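Local coordinates for uncharacterized protein 4E10_S0_1Z6NA_001 (T18) (Artificial gene, PDB 3LEF), which serves as a computationally designed thioredoxin-family scaffold, probably presenting the HIV 4E10 epitope in a form that induces antibodies specific for it, at residues A[33-38]-A[149-154]; A[69-74]-A[144-149]; A[102-107]-A[121-126]. One frame throughout, in Å; residues are numbered along the deposited sequence. Where two conformers were deposited one is given.

Contact 1: A[33-38]-A[149-154]; sequences RQKLES and GHLEHA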
ATOM      1  N   ARG A  33       1.324  -1.350 -21.761  1.00 59.93           N
ATOM      2  CA  ARG A  33       0.491  -0.304 -22.354  1.00 61.05           C
ATOM      3  C   ARG A  33       0.780  -0.140 -23.856  1.00 60.30           C
ATOM      4  O   ARG A  33      -0.137  -0.164 -24.665  1.00 60.13           O
ATOM      5  CB  ARG A  33       0.713   1.019 -21.621  1.00 60.68           C
ATOM      6  CG  ARG A  33      -0.479   1.968 -21.676  1.00 62.77           C
ATOM      7  CD  ARG A  33      -0.046   3.414 -21.538  1.00 62.82           C
ATOM      8  NE  ARG A  33       0.467   3.707 -20.206  1.00 65.88           N
ATOM      9  CZ  ARG A  33       1.705   4.121 -19.924  1.00 67.55           C
ATOM     10  NH1 ARG A  33       2.607   4.324 -20.884  1.00 66.37           N
ATOM     11  NH2 ARG A  33       2.035   4.349 -18.654  1.00 68.30           N
ATOM     12  N   GLN A  34       2.052   0.016 -24.216  1.00 60.70           N
ATOM     13  CA  GLN A  34       2.471   0.093 -25.622  1.00 61.79           C
ATOM     14  C   GLN A  34       1.986  -1.068 -26.508  1.00 61.27           C
ATOM     15  O   GLN A  34       1.693  -0.865 -27.679  1.00 61.51           O
ATOM     16  CB  GLN A  34       4.000   0.181 -25.728  1.00 62.78           C
ATOM     17  CG  GLN A  34       4.574   1.603 -25.742  1.00 66.41           C
ATOM     18  CD  GLN A  34       4.421   2.315 -27.097  1.00 69.03           C
ATOM     19  OE1 GLN A  34       3.887   1.754 -28.058  1.00 71.52           O
ATOM     20  NE2 GLN A  34       4.882   3.565 -27.164  1.00 70.10           N
ATOM     21  N   LYS A  35       1.909  -2.272 -25.956  1.00 61.09           N
ATOM     22  CA  LYS A  35       1.460  -3.439 -26.707  1.00 61.37           C
ATOM     23  C   LYS A  35      -0.016  -3.293 -27.083  1.00 60.83           C
ATOM     24  O   LYS A  35      -0.420  -3.597 -28.192  1.00 59.43           O
ATOM     25  CB  LYS A  35       1.680  -4.710 -25.873  1.00 61.71           C
ATOM     26  CG  LYS A  35       1.725  -6.003 -26.680  1.00 63.19           C
ATOM     27  CD  LYS A  35       2.528  -7.093 -25.965  1.00 62.63           C
ATOM     28  CE  LYS A  35       3.143  -8.070 -26.958  1.00 64.25           C
ATOM     29  NZ  LYS A  35       4.239  -8.928 -26.353  1.00 65.28           N
ATOM     30  N   LEU A  36      -0.825  -2.829 -26.139  1.00 61.21           N
ATOM     31  CA  LEU A  36      -2.233  -2.526 -26.417  1.00 60.35           C
ATOM     32  C   LEU A  36      -2.397  -1.323 -27.351  1.00 60.09           C
ATOM     33  O   LEU A  36      -3.255  -1.324 -28.230  1.00 60.49           O
ATOM     34  CB  LEU A  36      -2.967  -2.269 -25.105  1.00 60.26           C
ATOM     35  CG  LEU A  36      -3.753  -3.401 -24.436  1.00 58.89           C
ATOM     36  CD1 LEU A  36      -3.640  -4.698 -25.172  1.00 60.70           C
ATOM     37  CD2 LEU A  36      -3.302  -3.527 -23.001  1.00 59.26           C
ATOM     38  N   GLU A  37      -1.579  -0.295 -27.162  1.00 59.79           N
ATOM     39  CA  GLU A  37      -1.679   0.910 -27.974  1.00 59.24           C
ATOM     40  C   GLU A  37      -1.333   0.626 -29.432  1.00 59.05           C
ATOM     41  O   GLU A  37      -1.924   1.227 -30.332  1.00 58.85           O
ATOM     42  CB  GLU A  37      -0.774   2.025 -27.427  1.00 59.61           C
ATOM     43  CG  GLU A  37      -1.081   2.472 -25.996  1.00 60.51           C
ATOM     44  CD  GLU A  37      -2.223   3.471 -25.883  1.00 61.86           C
ATOM     45  OE1 GLU A  37      -2.426   3.988 -24.765  1.00 62.24           O
ATOM     46  OE2 GLU A  37      -2.915   3.745 -26.890  1.00 64.51           O
ATOM     47  N   SER A  38      -0.382  -0.285 -29.659  1.00 59.05           N
ATOM     48  CA  SER A  38       0.039  -0.688 -31.015  1.00 58.47           C
ATOM     49  C   SER A  38      -0.871  -1.753 -31.626  1.00 58.15           C
ATOM     50  O   SER A  38      -1.359  -1.600 -32.741  1.00 58.24           O
ATOM     51  CB  SER A  38       1.464  -1.247 -30.999  1.00 58.64           C
ATOM     52  OG  SER A  38       2.365  -0.381 -30.336  1.00 59.20           O
ATOM     53  N   GLY A 149       0.748 -11.593 -23.662  1.00 71.74           N
ATOM     54  CA  GLY A 149      -0.037 -12.131 -24.778  1.00 71.35           C
ATOM     55  C   GLY A 149      -1.473 -12.470 -24.412  1.00 71.12           C
ATOM     56  O   GLY A 149      -2.197 -13.066 -25.213  1.00 70.16           O
ATOM     57  N   HIS A 150      -1.887 -12.096 -23.199  1.00 70.85           N
ATOM     58  CA  HIS A 150      -3.258 -12.326 -22.738  1.00 70.84           C
ATOM     59  C   HIS A 150      -3.890 -11.074 -22.166  1.00 70.81           C
ATOM     60  O   HIS A 150      -4.879 -11.153 -21.445  1.00 72.09           O
ATOM     61  CB  HIS A 150      -3.305 -13.431 -21.685  1.00 70.69           C
ATOM     62  CG  HIS A 150      -3.103 -14.809 -22.233  1.00 71.00           C
ATOM     63  ND1 HIS A 150      -4.137 -15.569 -22.739  1.00 71.86           N
ATOM     64  CD2 HIS A 150      -1.990 -15.575 -22.337  1.00 71.00           C
ATOM     65  CE1 HIS A 150      -3.664 -16.736 -23.138  1.00 71.57           C
ATOM     66  NE2 HIS A 150      -2.365 -16.764 -22.904  1.00 67.93           N
ATOM     67  N   LEU A 151      -3.339  -9.915 -22.507  1.00 70.89           N
ATOM     68  CA  LEU A 151      -3.827  -8.638 -21.993  1.00 70.62           C
ATOM     69  C   LEU A 151      -5.303  -8.434 -22.271  1.00 70.75           C
ATOM     70  O   LEU A 151      -6.039  -7.862 -21.464  1.00 71.04           O
ATOM     71  CB  LEU A 151      -3.043  -7.486 -22.628  1.00 70.78           C
ATOM     72  CG  LEU A 151      -1.584  -7.366 -22.189  1.00 71.08           C
ATOM     73  CD1 LEU A 151      -0.827  -6.369 -23.045  1.00 70.03           C
ATOM     74  CD2 LEU A 151      -1.530  -6.959 -20.733  1.00 74.17           C
ATOM     75  N   GLU A 152      -5.725  -8.874 -23.448  1.00 71.30           N
ATOM     76  CA  GLU A 152      -7.124  -8.728 -23.843  0.50 71.20           C
ATOM     77  C   GLU A 152      -8.035  -9.637 -23.012  1.00 71.02           C
ATOM     78  O   GLU A 152      -9.216  -9.358 -22.872  1.00 69.90           O
ATOM     79  CB  GLU A 152      -7.317  -8.959 -25.356  0.50 71.15           C
ATOM     80  CG  GLU A 152      -6.889 -10.325 -25.873  0.50 71.79           C
ATOM     81  CD  GLU A 152      -7.008 -10.451 -27.389  0.50 71.54           C
ATOM     82  OE1 GLU A 152      -7.523 -11.489 -27.855  0.50 71.94           O
ATOM     83  OE2 GLU A 152      -6.590  -9.516 -28.111  0.50 70.46           O
ATOM     84  N   HIS A 153      -7.487 -10.705 -22.427  1.00 71.88           N
ATOM     85  CA  HIS A 153      -8.310 -11.597 -21.606  1.00 72.19           C
ATOM     86  C   HIS A 153      -8.742 -10.996 -20.254  1.00 71.59           C
ATOM     87  O   HIS A 153      -9.812 -11.338 -19.756  1.00 71.42           O
ATOM     88  CB  HIS A 153      -7.642 -12.958 -21.429  1.00 73.83           C
ATOM     89  CG  HIS A 153      -7.589 -13.762 -22.692  1.00 77.45           C
ATOM     90  ND1 HIS A 153      -6.506 -13.740 -23.546  1.00 80.92           N
ATOM     91  CD2 HIS A 153      -8.497 -14.595 -23.257  1.00 80.69           C
ATOM     92  CE1 HIS A 153      -6.747 -14.527 -24.580  1.00 80.78           C
ATOM     93  NE2 HIS A 153      -7.948 -15.058 -24.429  1.00 81.08           N
ATOM     94  N   ALA A 154      -7.944 -10.090 -19.683  1.00 70.70           N
ATOM     95  CA  ALA A 154      -8.314  -9.418 -18.425  1.00 70.17           C
ATOM     96  C   ALA A 154      -9.529  -8.537 -18.642  1.00 69.65           C
ATOM     97  O   ALA A 154     -10.447  -8.496 -17.824  1.00 70.09           O
ATOM     98  CB  ALA A 154      -7.161  -8.584 -17.907  1.00 69.34           C
TER
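Two helices of the thioredoxin-family scaffold, 23-39 and 151-163, meet here through Leu36 on one side and Leu151 on the other. Both methyls of Leu36 lie against both CB and CD1 of Leu151: CD2 of Leu36 is 3.8 Å from CD1 of Leu151, and CD1 of Leu36 is 3.8 Å from CB of Leu151, with the crossed pairs hardly longer. The two side chains meet at a slant. CG of Leu151 is anti to the carbonyl carbon (chi1 -70°), and a second torsion near 170° extends CD1 toward helix 23-39. There it also finds CB of Lys35 at 4.1 Å, a looser apolar touch.

Leu151, near the start of helix 151-163, packs on Ile71 as well, so this contact is one side of a three-helix junction with helix 67-82; Leu36 also touches Leu41 in the loop after its own helix. CA of Leu36 and CA of Leu151 are the nearest such pair across the segments, 7.7 Å apart, which is close packing for two helices. From Lys35 the chain runs out extended, and its NZ makes a probable hydrogen bond to the carbonyl O of Trp147, just ahead of the 149-154 segment.

Contact 2: A[69-74]-A[144-149]; sequences CQINLA and AYLWGG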
ATOM      1  N   CYS A  69      -0.082  -7.522 -11.469  1.00 59.80           N
ATOM      2  CA  CYS A  69      -0.771  -6.212 -11.379  1.00 59.31           C
ATOM      3  C   CYS A  69      -0.332  -5.310 -12.497  1.00 58.78           C
ATOM      4  O   CYS A  69      -1.145  -4.670 -13.136  1.00 60.95           O
ATOM      5  CB  CYS A  69      -0.469  -5.511 -10.055  1.00 60.26           C
ATOM      6  SG  CYS A  69      -1.278  -6.210  -8.579  1.00 62.86           S
ATOM      7  N   GLN A  70       0.971  -5.234 -12.715  1.00 59.28           N
ATOM      8  CA  GLN A  70       1.540  -4.564 -13.887  1.00 59.30           C
ATOM      9  C   GLN A  70       0.844  -4.997 -15.194  1.00 59.70           C
ATOM     10  O   GLN A  70       0.398  -4.160 -15.981  1.00 58.12           O
ATOM     11  CB  GLN A  70       3.038  -4.884 -13.979  1.00 59.10           C
ATOM     12  CG  GLN A  70       3.894  -4.172 -12.952  1.00 59.40           C
ATOM     13  CD  GLN A  70       5.307  -4.724 -12.876  1.00 60.03           C
ATOM     14  OE1 GLN A  70       5.724  -5.507 -13.717  1.00 63.05           O
ATOM     15  NE2 GLN A  70       6.053  -4.301 -11.870  1.00 61.54           N
ATOM     16  N   ILE A  71       0.773  -6.309 -15.426  1.00 60.07           N
ATOM     17  CA  ILE A  71       0.130  -6.848 -16.634  1.00 59.57           C
ATOM     18  C   ILE A  71      -1.351  -6.487 -16.719  1.00 60.29           C
ATOM     19  O   ILE A  71      -1.762  -5.740 -17.607  1.00 60.99           O
ATOM     20  CB  ILE A  71       0.270  -8.373 -16.710  1.00 59.53           C
ATOM     21  CG1 ILE A  71       1.739  -8.766 -16.924  1.00 59.13           C
ATOM     22  CG2 ILE A  71      -0.572  -8.971 -17.867  1.00 59.90           C
ATOM     23  CD1 ILE A  71       2.042 -10.133 -16.441  1.00 56.08           C
ATOM     24  N   ASN A  72      -2.141  -6.993 -15.781  1.00 60.62           N
ATOM     25  CA  ASN A  72      -3.596  -6.957 -15.888  1.00 61.16           C
ATOM     26  C   ASN A  72      -4.214  -5.584 -15.656  1.00 61.25           C
ATOM     27  O   ASN A  72      -5.251  -5.285 -16.231  1.00 62.54           O
ATOM     28  CB  ASN A  72      -4.228  -7.962 -14.927  1.00 61.24           C
ATOM     29  CG  ASN A  72      -3.904  -9.396 -15.290  1.00 62.48           C
ATOM     30  OD1 ASN A  72      -4.263  -9.868 -16.380  1.00 60.75           O
ATOM     31  ND2 ASN A  72      -3.233 -10.111 -14.368  1.00 59.22           N
ATOM     32  N   LEU A  73      -3.594  -4.755 -14.820  1.00 61.16           N
ATOM     33  CA  LEU A  73      -4.090  -3.400 -14.601  1.00 61.15           C
ATOM     34  C   LEU A  73      -3.718  -2.456 -15.729  1.00 59.84           C
ATOM     35  O   LEU A  73      -4.426  -1.466 -15.964  1.00 59.65           O
ATOM     36  CB  LEU A  73      -3.605  -2.845 -13.250  1.00 62.39           C
ATOM     37  CG  LEU A  73      -4.056  -3.676 -12.032  1.00 63.56           C
ATOM     38  CD1 LEU A  73      -3.580  -3.060 -10.716  1.00 61.82           C
ATOM     39  CD2 LEU A  73      -5.590  -3.812 -12.044  1.00 63.47           C
ATOM     40  N   ALA A  74      -2.613  -2.726 -16.425  1.00 58.19           N
ATOM     41  CA  ALA A  74      -2.309  -1.937 -17.623  1.00 57.76           C
ATOM     42  C   ALA A  74      -3.437  -2.141 -18.632  1.00 57.78           C
ATOM     43  O   ALA A  74      -3.901  -1.200 -19.266  1.00 58.55           O
ATOM     44  CB  ALA A  74      -0.966  -2.298 -18.210  1.00 55.86           C
ATOM     45  N   ALA A 144       3.316 -17.092 -22.046  1.00 76.11           N
ATOM     46  CA  ALA A 144       2.785 -16.086 -22.999  1.00 76.57           C
ATOM     47  C   ALA A 144       2.095 -14.927 -22.293  1.00 74.97           C
ATOM     48  O   ALA A 144       2.204 -13.773 -22.705  1.00 76.71           O
ATOM     49  CB  ALA A 144       1.813 -16.751 -23.990  1.00 76.87           C
ATOM     50  N   TYR A 145       1.359 -15.242 -21.236  1.00 74.14           N
ATOM     51  CA  TYR A 145       0.756 -14.230 -20.351  1.00 72.74           C
ATOM     52  C   TYR A 145       1.793 -13.271 -19.735  1.00 72.90           C
ATOM     53  O   TYR A 145       1.631 -12.048 -19.758  1.00 72.76           O
ATOM     54  CB  TYR A 145      -0.017 -14.941 -19.230  1.00 72.13           C
ATOM     55  CG  TYR A 145      -0.312 -14.091 -18.006  1.00 71.84           C
ATOM     56  CD1 TYR A 145      -1.338 -13.173 -18.013  1.00 68.32           C
ATOM     57  CD2 TYR A 145       0.435 -14.226 -16.845  1.00 70.43           C
ATOM     58  CE1 TYR A 145      -1.609 -12.386 -16.901  1.00 70.64           C
ATOM     59  CE2 TYR A 145       0.180 -13.462 -15.740  1.00 69.57           C
ATOM     60  CZ  TYR A 145      -0.854 -12.537 -15.770  1.00 71.11           C
ATOM     61  OH  TYR A 145      -1.120 -11.764 -14.675  1.00 70.50           O
ATOM     62  N   LEU A 146       2.858 -13.820 -19.171  1.00 73.55           N
ATOM     63  CA  LEU A 146       3.897 -12.985 -18.542  1.00 74.34           C
ATOM     64  C   LEU A 146       4.590 -12.106 -19.576  1.00 75.10           C
ATOM     65  O   LEU A 146       5.170 -11.060 -19.252  1.00 75.43           O
ATOM     66  CB  LEU A 146       4.919 -13.857 -17.816  1.00 73.92           C
ATOM     67  CG  LEU A 146       4.879 -13.989 -16.285  1.00 74.89           C
ATOM     68  CD1 LEU A 146       3.506 -13.743 -15.659  1.00 74.44           C
ATOM     69  CD2 LEU A 146       5.458 -15.353 -15.884  1.00 72.61           C
ATOM     70  N   TRP A 147       4.516 -12.543 -20.829  1.00 76.00           N
ATOM     71  CA  TRP A 147       5.044 -11.780 -21.953  1.00 76.47           C
ATOM     72  C   TRP A 147       4.025 -10.763 -22.466  1.00 76.11           C
ATOM     73  O   TRP A 147       4.345  -9.954 -23.319  1.00 78.38           O
ATOM     74  CB  TRP A 147       5.499 -12.729 -23.080  1.00 77.22           C
ATOM     75  N   GLY A 148       2.810 -10.784 -21.921  1.00 74.74           N
ATOM     76  CA  GLY A 148       1.763  -9.849 -22.301  1.00 72.31           C
ATOM     77  C   GLY A 148       0.866 -10.289 -23.445  1.00 71.47           C
ATOM     78  O   GLY A 148       0.275  -9.459 -24.121  1.00 71.90           O
ATOM     79  N   GLY A 149       0.748 -11.593 -23.662  1.00 71.74           N
ATOM     80  CA  GLY A 149      -0.037 -12.131 -24.778  1.00 71.35           C
ATOM     81  C   GLY A 149      -1.473 -12.470 -24.412  1.00 71.12           C
ATOM     82  O   GLY A 149      -2.197 -13.066 -25.213  1.00 70.16           O
TER
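Tyr145 holds CG anti to its own N (chi1 161°), which swings the ring toward helix 67-82; on that helix CG2 of Ile71 is anti to the backbone N, and an extended second torsion carries CD1 of Ile71 over the ring. This CD1 sits above one face, 4.2 Å from the Tyr145 ring centroid and 26° off the normal, a CH-pi contact displaced toward the rim. CG2 of Ile71 meets CE1 of Tyr145 at 3.7 Å, and CD1 of Ile71 also touches CD1 of Leu146 at 4.0 Å.

Asn72 approaches the ring edge, its amide plane moderately inclined to the ring plane, with OD1 3.7 Å from CE1 of Tyr145. Its ND2 gives a weak hydrogen bond to Tyr145 OH, 2.7 Å long but bent to 124° at the hydrogen. The stronger partner of this hydroxyl is Asp68 OD1, so the phenol end is tied to helix 67-82 twice.

Beyond Tyr145 the chain turns at Gly148, whose positive phi and bonds back to the last turn make a Schellman motif. Tyr145 and Leu146 pack helix 139-146 on Ile71 and Asn72 of helix 67-82, near whose start Cys66 and Cys69 form a CxxC pattern, as in thioredoxins; Phe32 of helix 23-39 also touches Ile71, and Ala154 of helix 151-163 touches Asn72.

Contact 3: A[102-107]-A[121-126]; sequences QRLALE and FNLLGR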
ATOM      1  N   GLN A 102     -12.899 -11.614   4.939  1.00 62.65           N
ATOM      2  CA  GLN A 102     -14.074 -12.275   5.501  1.00 63.21           C
ATOM      3  C   GLN A 102     -15.254 -12.218   4.536  1.00 62.31           C
ATOM      4  O   GLN A 102     -15.790 -13.254   4.160  1.00 62.54           O
ATOM      5  CB  GLN A 102     -14.469 -11.666   6.847  1.00 63.52           C
ATOM      6  CG  GLN A 102     -13.577 -12.080   8.010  1.00 65.03           C
ATOM      7  CD  GLN A 102     -13.922 -11.337   9.293  1.00 65.57           C
ATOM      8  OE1 GLN A 102     -14.979 -11.567   9.894  1.00 68.82           O
ATOM      9  NE2 GLN A 102     -13.031 -10.440   9.721  1.00 68.02           N
ATOM     10  N   ARG A 103     -15.650 -11.019   4.123  1.00 61.51           N
ATOM     11  CA  ARG A 103     -16.823 -10.871   3.268  1.00 61.18           C
ATOM     12  C   ARG A 103     -16.698 -11.636   1.939  1.00 61.23           C
ATOM     13  O   ARG A 103     -17.704 -12.133   1.399  1.00 61.18           O
ATOM     14  CB  ARG A 103     -17.133  -9.390   3.014  1.00 61.35           C
ATOM     15  CG  ARG A 103     -16.185  -8.678   2.070  1.00 60.71           C
ATOM     16  CD  ARG A 103     -16.534  -7.202   1.975  1.00 60.62           C
ATOM     17  NE  ARG A 103     -15.874  -6.421   3.014  1.00 61.19           N
ATOM     18  CZ  ARG A 103     -15.949  -5.101   3.132  1.00 60.98           C
ATOM     19  NH1 ARG A 103     -16.666  -4.382   2.280  1.00 62.36           N
ATOM     20  NH2 ARG A 103     -15.304  -4.498   4.113  1.00 60.75           N
ATOM     21  N   LEU A 104     -15.472 -11.744   1.425  1.00 60.87           N
ATOM     22  CA  LEU A 104     -15.218 -12.462   0.175  1.00 60.76           C
ATOM     23  C   LEU A 104     -14.938 -13.939   0.404  1.00 61.13           C
ATOM     24  O   LEU A 104     -14.856 -14.701  -0.553  1.00 60.65           O
ATOM     25  CB  LEU A 104     -14.040 -11.850  -0.576  1.00 60.66           C
ATOM     26  CG  LEU A 104     -14.223 -10.398  -1.011  1.00 60.21           C
ATOM     27  CD1 LEU A 104     -12.937  -9.902  -1.574  1.00 57.95           C
ATOM     28  CD2 LEU A 104     -15.364 -10.275  -2.027  1.00 60.18           C
ATOM     29  N   ALA A 105     -14.788 -14.336   1.666  1.00 61.65           N
ATOM     30  CA  ALA A 105     -14.529 -15.736   2.015  1.00 62.21           C
ATOM     31  C   ALA A 105     -13.212 -16.210   1.392  1.00 62.69           C
ATOM     32  O   ALA A 105     -13.168 -17.247   0.717  1.00 62.46           O
ATOM     33  CB  ALA A 105     -15.699 -16.631   1.575  1.00 61.73           C
ATOM     34  N   LEU A 106     -12.156 -15.425   1.622  1.00 62.89           N
ATOM     35  CA  LEU A 106     -10.800 -15.737   1.162  1.00 63.19           C
ATOM     36  C   LEU A 106      -9.873 -15.883   2.355  1.00 64.02           C
ATOM     37  O   LEU A 106      -9.907 -15.062   3.279  1.00 64.66           O
ATOM     38  CB  LEU A 106     -10.257 -14.629   0.255  1.00 62.58           C
ATOM     39  CG  LEU A 106     -10.901 -14.493  -1.127  1.00 62.57           C
ATOM     40  CD1 LEU A 106     -10.395 -13.241  -1.826  1.00 60.90           C
ATOM     41  CD2 LEU A 106     -10.650 -15.751  -1.979  1.00 61.63           C
ATOM     42  N   GLU A 107      -9.048 -16.928   2.332  1.00 64.49           N
ATOM     43  CA  GLU A 107      -8.067 -17.168   3.384  1.00 65.23           C
ATOM     44  C   GLU A 107      -6.815 -16.318   3.149  1.00 64.81           C
ATOM     45  O   GLU A 107      -6.151 -15.906   4.101  1.00 64.42           O
ATOM     46  CB  GLU A 107      -7.688 -18.652   3.431  1.00 65.73           C
ATOM     47  CG  GLU A 107      -8.819 -19.586   3.875  1.00 68.06           C
ATOM     48  CD  GLU A 107      -8.702 -20.017   5.335  1.00 70.56           C
ATOM     49  OE1 GLU A 107      -8.141 -19.240   6.138  1.00 73.20           O
ATOM     50  OE2 GLU A 107      -9.172 -21.130   5.677  1.00 70.57           O
ATOM     51  N   PHE A 121     -22.822   0.181  -5.851  1.00 64.98           N
ATOM     52  CA  PHE A 121     -21.795  -0.634  -5.183  1.00 65.00           C
ATOM     53  C   PHE A 121     -22.297  -2.003  -4.718  1.00 64.86           C
ATOM     54  O   PHE A 121     -22.027  -2.420  -3.588  1.00 65.38           O
ATOM     55  CB  PHE A 121     -21.162   0.127  -4.003  1.00 64.73           C
ATOM     56  CG  PHE A 121     -20.480   1.412  -4.401  1.00 64.00           C
ATOM     57  CD1 PHE A 121     -21.149   2.623  -4.321  1.00 63.86           C
ATOM     58  CD2 PHE A 121     -19.186   1.406  -4.867  1.00 62.07           C
ATOM     59  CE1 PHE A 121     -20.526   3.802  -4.696  1.00 63.69           C
ATOM     60  CE2 PHE A 121     -18.570   2.576  -5.250  1.00 62.32           C
ATOM     61  CZ  PHE A 121     -19.238   3.776  -5.159  1.00 62.91           C
ATOM     62  N   ASN A 122     -23.032  -2.689  -5.593  1.00 64.60           N
ATOM     63  CA  ASN A 122     -23.359  -4.106  -5.410  1.00 63.85           C
ATOM     64  C   ASN A 122     -22.262  -4.901  -6.089  1.00 62.65           C
ATOM     65  O   ASN A 122     -21.830  -4.521  -7.173  1.00 62.38           O
ATOM     66  CB  ASN A 122     -24.699  -4.453  -6.063  1.00 64.04           C
ATOM     67  CG  ASN A 122     -25.826  -3.527  -5.631  1.00 65.37           C
ATOM     68  OD1 ASN A 122     -26.053  -3.323  -4.438  1.00 68.08           O
ATOM     69  ND2 ASN A 122     -26.542  -2.964  -6.605  1.00 64.96           N
ATOM     70  N   LEU A 123     -21.810  -5.991  -5.465  1.00 61.51           N
ATOM     71  CA  LEU A 123     -20.750  -6.829  -6.055  1.00 60.98           C
ATOM     72  C   LEU A 123     -21.280  -7.767  -7.143  1.00 60.67           C
ATOM     73  O   LEU A 123     -22.064  -8.674  -6.873  1.00 60.93           O
ATOM     74  CB  LEU A 123     -20.026  -7.659  -4.984  1.00 60.72           C
ATOM     75  CG  LEU A 123     -18.892  -8.547  -5.522  1.00 59.89           C
ATOM     76  CD1 LEU A 123     -17.782  -7.711  -6.109  1.00 54.89           C
ATOM     77  CD2 LEU A 123     -18.349  -9.455  -4.449  1.00 60.34           C
ATOM     78  N   LEU A 124     -20.816  -7.564  -8.370  1.00 60.31           N
ATOM     79  CA  LEU A 124     -21.261  -8.363  -9.496  1.00 60.06           C
ATOM     80  C   LEU A 124     -20.398  -9.618  -9.696  1.00 60.33           C
ATOM     81  O   LEU A 124     -20.842 -10.626 -10.260  1.00 60.45           O
ATOM     82  CB  LEU A 124     -21.242  -7.504 -10.757  1.00 60.22           C
ATOM     83  CG  LEU A 124     -21.993  -6.165 -10.718  1.00 59.48           C
ATOM     84  CD1 LEU A 124     -22.107  -5.591 -12.127  1.00 58.19           C
ATOM     85  CD2 LEU A 124     -23.382  -6.299 -10.086  1.00 59.99           C
ATOM     86  N   GLY A 125     -19.158  -9.558  -9.236  1.00 60.39           N
ATOM     87  CA  GLY A 125     -18.236 -10.672  -9.415  1.00 60.18           C
ATOM     88  C   GLY A 125     -16.813 -10.195  -9.287  1.00 60.14           C
ATOM     89  O   GLY A 125     -16.565  -9.030  -8.982  1.00 59.57           O
ATOM     90  N   ARG A 126     -15.866 -11.092  -9.533  1.00 61.12           N
ATOM     91  CA  ARG A 126     -14.463 -10.749  -9.353  1.00 61.71           C
ATOM     92  C   ARG A 126     -13.508 -11.474 -10.306  1.00 61.60           C
ATOM     93  O   ARG A 126     -13.811 -12.542 -10.838  1.00 61.53           O
ATOM     94  CB  ARG A 126     -14.061 -11.012  -7.903  1.00 61.66           C
ATOM     95  CG  ARG A 126     -14.038 -12.479  -7.545  1.00 63.03           C
ATOM     96  CD  ARG A 126     -14.351 -12.681  -6.080  1.00 65.84           C
ATOM     97  NE  ARG A 126     -13.748 -13.909  -5.580  1.00 66.45           N
ATOM     98  CZ  ARG A 126     -14.014 -14.454  -4.400  1.00 66.27           C
ATOM     99  NH1 ARG A 126     -14.892 -13.892  -3.578  1.00 64.16           N
ATOM    100  NH2 ARG A 126     -13.405 -15.585  -4.055  1.00 67.87           N
TER
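Leu104 O receives the hydrogen bond that joins the 102-107 loop to strand 123-128: Arg126 NH1 donates to it over 3.1 Å, with 157° at the hydrogen. The donor lies in the carbonyl plane, on a lone pair of the oxygen, and the C=O...N angle is 126°. Relative to the guanidinium plane of Arg126, the oxygen is near the edge but 16° out.

The same guanidinium is lined by apolar groups. CB of Leu104 lies 3.7 Å from NH1 of Arg126, and CD2 of Leu106 comes to 3.5 Å from NH2 of Arg126. CD1 of Leu106 is placed over one face of the flat group, so the two leucines differ in their role: Leu104 offers its carbonyl near the edge, Leu106 its branched end to a face. With CG of Arg126 between the backbone N and the carbonyl carbon, the chain, extended from CG to NE, carries the guanidinium to the loop. Its side chain and that of Leu104 slide past each other in opposite directions.

Closer to the start of the strand, CD2 of Leu104 meets CD2 of Leu123 at 3.9 Å, the two side chains crossing at about a right angle. The carbonyl used by Arg126 belongs to a residue within a type I turn from Gln102 to Ala105, closed by Ala105 N bonding to Gln102 O at 2.9 Å.

Leu124 and Gly125, between the two contact-making residues of the strand, both face Val116 and form a classic beta bulge. Through the Arg126 bond and the leucine packing, the loop between helix 93-99 and strand 113-117 lies against strand 123-128, an outermost strand of the sheet; Leu115 of the adjoining strand touches Leu104, Leu123 and Arg126, and Tyr4 of helix 4-10 packs on both Leu104 and Leu123.

Contacts 1 and 2 form one neighbourhood, their centres about 7 Å apart: they share Gly149, and the consecutive helices 139-146 and 151-163 supply one side of each. Direct packing and a probable hydrogen bond between the two contacts link helices 23-39 and 67-82 to the C-terminal part of the chain. Contact 3 lies on the opposite side of the chain's centre, about 27 Å from contact 1 and about 23 Å from contact 2 between centres, at the edge of the four-stranded sheet. These distances make helix packing and sheet-edge packing separate regions of one thioredoxin-like fold. Along the sequence contact 1 spans contact 2, which in turn spans contact 3.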